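Local coordinates for uncharacterized protein (Bombyx mori, PDB 5AZ0) that probably reduces carbonyl compounds to alcohols with a nicotinamide cofactor, as an aldo-keto reductase built on a TIM barrel, at residues 161-165 / 166-170. Residues are numbered along the deposited sequence; the frame is centred on the assembly and turned at random.
Sequences EEVLK and KGLTK
The flat groups that meet here are peptides: the carbonyls of Glu162, Val163 and Leu164, at the end of helix 153-165, take N-H groups of Lys166, Leu168 and Gly167, in that order. Gly167 N stands above the face of the Leu164 carbonyl group, 62° out of its plane, yet bonds to Leu164 O at 2.9 Å. Leu168 N instead meets Val163 O almost head-on, at 3.1 Å. Lys166 N reaches Glu162 O at 3.0 Å in an ordinary helical i to i+4 bond. With Gly167 at positive phi, 85°, this is a Schellman motif, which turns the chain out of the helix toward strand 172-175. Its hydrophobic pair is Val163 and Leu168, which cross at about a right angle; Leu168 CD1 lies 4.1 Å from Val163 CG1, and both side chains rest on Leu119 of helix 112-126. On another flank, Leu164 swings CG anti to its own N (chi1 -173°), bringing CD1 up to the Thr169 carbonyl oxygen, 3.6 Å from Thr169 O, and 4.1 Å from Thr169 CG2. The Thr169 hydroxyl is engaged by Ala171 O. Lys166 sets CG beyond the Glu162 oxygen, 3.6 Å from Glu162 O, and then runs outward; its NZ does not contact the Glu162 carboxylate. Backbone bonds from Leu168 and Lys170 to Val131 tie the loop to the chain just before strand 133-136. The closing turn thus supplies N-H donors to three carbonyls at the helix end, while Val163 and Leu168 pack its exit against helix 112-126, and Leu164 and Thr169 meet Ile172 and Val131, respectively.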
ATOM      1  N   GLU A 161       5.086  -7.975  16.866  1.00 20.04           N
ATOM      2  CA  GLU A 161       5.349  -7.310  18.143  1.00 21.33           C
ATOM      3  C   GLU A 161       6.779  -7.519  18.618  1.00 21.27           C
ATOM      4  O   GLU A 161       7.371  -6.590  19.216  1.00 16.96           O
ATOM      5  CB  GLU A 161       4.316  -7.743  19.254  1.00 20.40           C
ATOM      6  CG  GLU A 161       2.890  -7.315  18.866  1.00 22.89           C
ATOM      7  CD  GLU A 161       1.766  -7.871  19.775  1.00 23.48           C
ATOM      8  OE1 GLU A 161       2.018  -8.892  20.393  1.00 23.91           O
ATOM      9  OE2 GLU A 161       0.632  -7.349  19.796  1.00 22.07           O
ATOM     10  N   GLU A 162       7.337  -8.727  18.368  1.00 20.67           N
ATOM     11  CA  GLU A 162       8.716  -8.997  18.736  0.50 20.16           C
ATOM     12  C   GLU A 162       9.716  -8.114  17.899  1.00 18.49           C
ATOM     13  O   GLU A 162      10.690  -7.561  18.457  1.00 18.96           O
ATOM     14  CB  GLU A 162       9.007 -10.548  18.693  0.50 21.43           C
ATOM     15  CG  GLU A 162       8.300 -11.367  19.820  0.50 24.16           C
ATOM     16  CD  GLU A 162       8.161 -12.931  19.607  0.50 26.87           C
ATOM     17  OE1 GLU A 162       8.438 -13.499  18.524  0.50 23.34           O
ATOM     18  OE2 GLU A 162       7.763 -13.614  20.585  0.50 30.79           O
ATOM     19  N   VAL A 163       9.505  -7.980  16.609  1.00 17.23           N
ATOM     20  CA  VAL A 163      10.492  -7.227  15.783  1.00 18.07           C
ATOM     21  C   VAL A 163      10.411  -5.725  16.101  1.00 20.00           C
ATOM     22  O   VAL A 163      11.429  -5.036  16.025  1.00 19.69           O
ATOM     23  CB  VAL A 163      10.351  -7.449  14.292  1.00 18.10           C
ATOM     24  CG1 VAL A 163      10.675  -8.923  13.959  1.00 21.05           C
ATOM     25  CG2 VAL A 163       8.968  -7.055  13.730  1.00 17.05           C
ATOM     26  N   LEU A 164       9.217  -5.263  16.547  1.00 20.11           N
ATOM     27  CA  LEU A 164       9.013  -3.916  17.073  1.00 18.83           C
ATOM     28  C   LEU A 164       9.846  -3.696  18.291  1.00 18.77           C
ATOM     29  O   LEU A 164      10.640  -2.721  18.352  1.00 17.54           O
ATOM     30  CB  LEU A 164       7.532  -3.635  17.336  1.00 19.59           C
ATOM     31  CG  LEU A 164       7.114  -2.189  17.748  1.00 18.95           C
ATOM     32  CD1 LEU A 164       7.336  -1.256  16.610  1.00 19.12           C
ATOM     33  CD2 LEU A 164       5.656  -2.185  18.149  1.00 17.36           C
ATOM     34  N   LYS A 165       9.740  -4.590  19.254  1.00 18.86           N
ATOM     35  CA  LYS A 165      10.525  -4.483  20.470  1.00 19.56           C
ATOM     36  C   LYS A 165      12.053  -4.546  20.227  1.00 21.22           C
ATOM     37  O   LYS A 165      12.844  -4.003  21.010  1.00 20.63           O
ATOM     38  CB  LYS A 165      10.115  -5.594  21.418  1.00 20.34           C
ATOM     39  CG  LYS A 165      10.928  -5.765  22.663  1.00 22.19           C
ATOM     40  CD  LYS A 165      10.938  -4.529  23.563  1.00 23.01           C
ATOM     41  CE  LYS A 165      11.998  -4.762  24.652  1.00 23.36           C
ATOM     42  NZ  LYS A 165      11.836  -3.750  25.700  1.00 27.07           N
ATOM     43  N   LYS A 166      12.450  -5.278  19.196  1.00 21.41           N
ATOM     44  CA  LYS A 166      13.847  -5.310  18.796  1.00 24.82           C
ATOM     45  C   LYS A 166      14.329  -4.086  18.014  1.00 24.00           C
ATOM     46  O   LYS A 166      15.493  -4.000  17.746  1.00 21.47           O
ATOM     47  CB  LYS A 166      14.091  -6.571  17.984  1.00 27.83           C
ATOM     48  CG  LYS A 166      14.241  -7.744  18.947  1.00 31.66           C
ATOM     49  CD  LYS A 166      14.402  -9.054  18.192  1.00 43.29           C
ATOM     50  CE  LYS A 166      14.910 -10.170  19.134  1.00 44.11           C
ATOM     51  NZ  LYS A 166      14.466 -11.520  18.684  1.00 56.14           N
ATOM     52  N   GLY A 167      13.443  -3.174  17.591  1.00 20.96           N
ATOM     53  CA  GLY A 167      13.916  -1.902  16.952  1.00 18.10           C
ATOM     54  C   GLY A 167      14.162  -2.132  15.476  1.00 17.63           C
ATOM     55  O   GLY A 167      14.760  -1.319  14.863  1.00 15.13           O
ATOM     56  N   LEU A 168      13.649  -3.239  14.904  1.00 17.02           N
ATOM     57  CA  LEU A 168      13.768  -3.541  13.491  1.00 16.95           C
ATOM     58  C   LEU A 168      12.824  -2.717  12.634  1.00 16.99           C
ATOM     59  O   LEU A 168      13.012  -2.552  11.383  1.00 17.48           O
ATOM     60  CB  LEU A 168      13.621  -5.034  13.274  1.00 18.13           C
ATOM     61  CG  LEU A 168      14.734  -5.833  13.958  1.00 18.77           C
ATOM     62  CD1 LEU A 168      14.429  -7.288  13.718  1.00 22.17           C
ATOM     63  CD2 LEU A 168      16.152  -5.532  13.464  1.00 21.05           C
ATOM     64  N   THR A 169      11.838  -2.136  13.309  1.00 16.76           N
ATOM     65  CA  THR A 169      10.854  -1.318  12.676  1.00 17.00           C
ATOM     66  C   THR A 169      10.380  -0.341  13.703  1.00 17.05           C
ATOM     67  O   THR A 169      10.443  -0.623  14.919  1.00 16.77           O
ATOM     68  CB  THR A 169       9.690  -2.126  12.146  1.00 17.47           C
ATOM     69  OG1 THR A 169       8.775  -1.288  11.451  1.00 14.94           O
ATOM     70  CG2 THR A 169       8.969  -2.877  13.234  1.00 15.42           C
ATOM     71  N   LYS A 170       9.917   0.802  13.239  1.00 17.52           N
ATOM     72  CA  LYS A 170       9.323   1.822  14.160  1.00 20.69           C
ATOM     73  C   LYS A 170       7.792   1.642  14.235  1.00 21.19           C
ATOM     74  O   LYS A 170       7.171   2.257  15.036  1.00 18.95           O
ATOM     75  CB  LYS A 170       9.570   3.224  13.675  1.00 23.65           C
ATOM     76  CG  LYS A 170      11.026   3.633  13.549  1.00 26.94           C
ATOM     77  CD  LYS A 170      11.673   3.723  14.923  1.00 38.08           C
ATOM     78  CE  LYS A 170      12.601   4.966  15.048  1.00 49.98           C
ATOM     79  NZ  LYS A 170      12.875   5.360  16.472  1.00 44.99           N
TER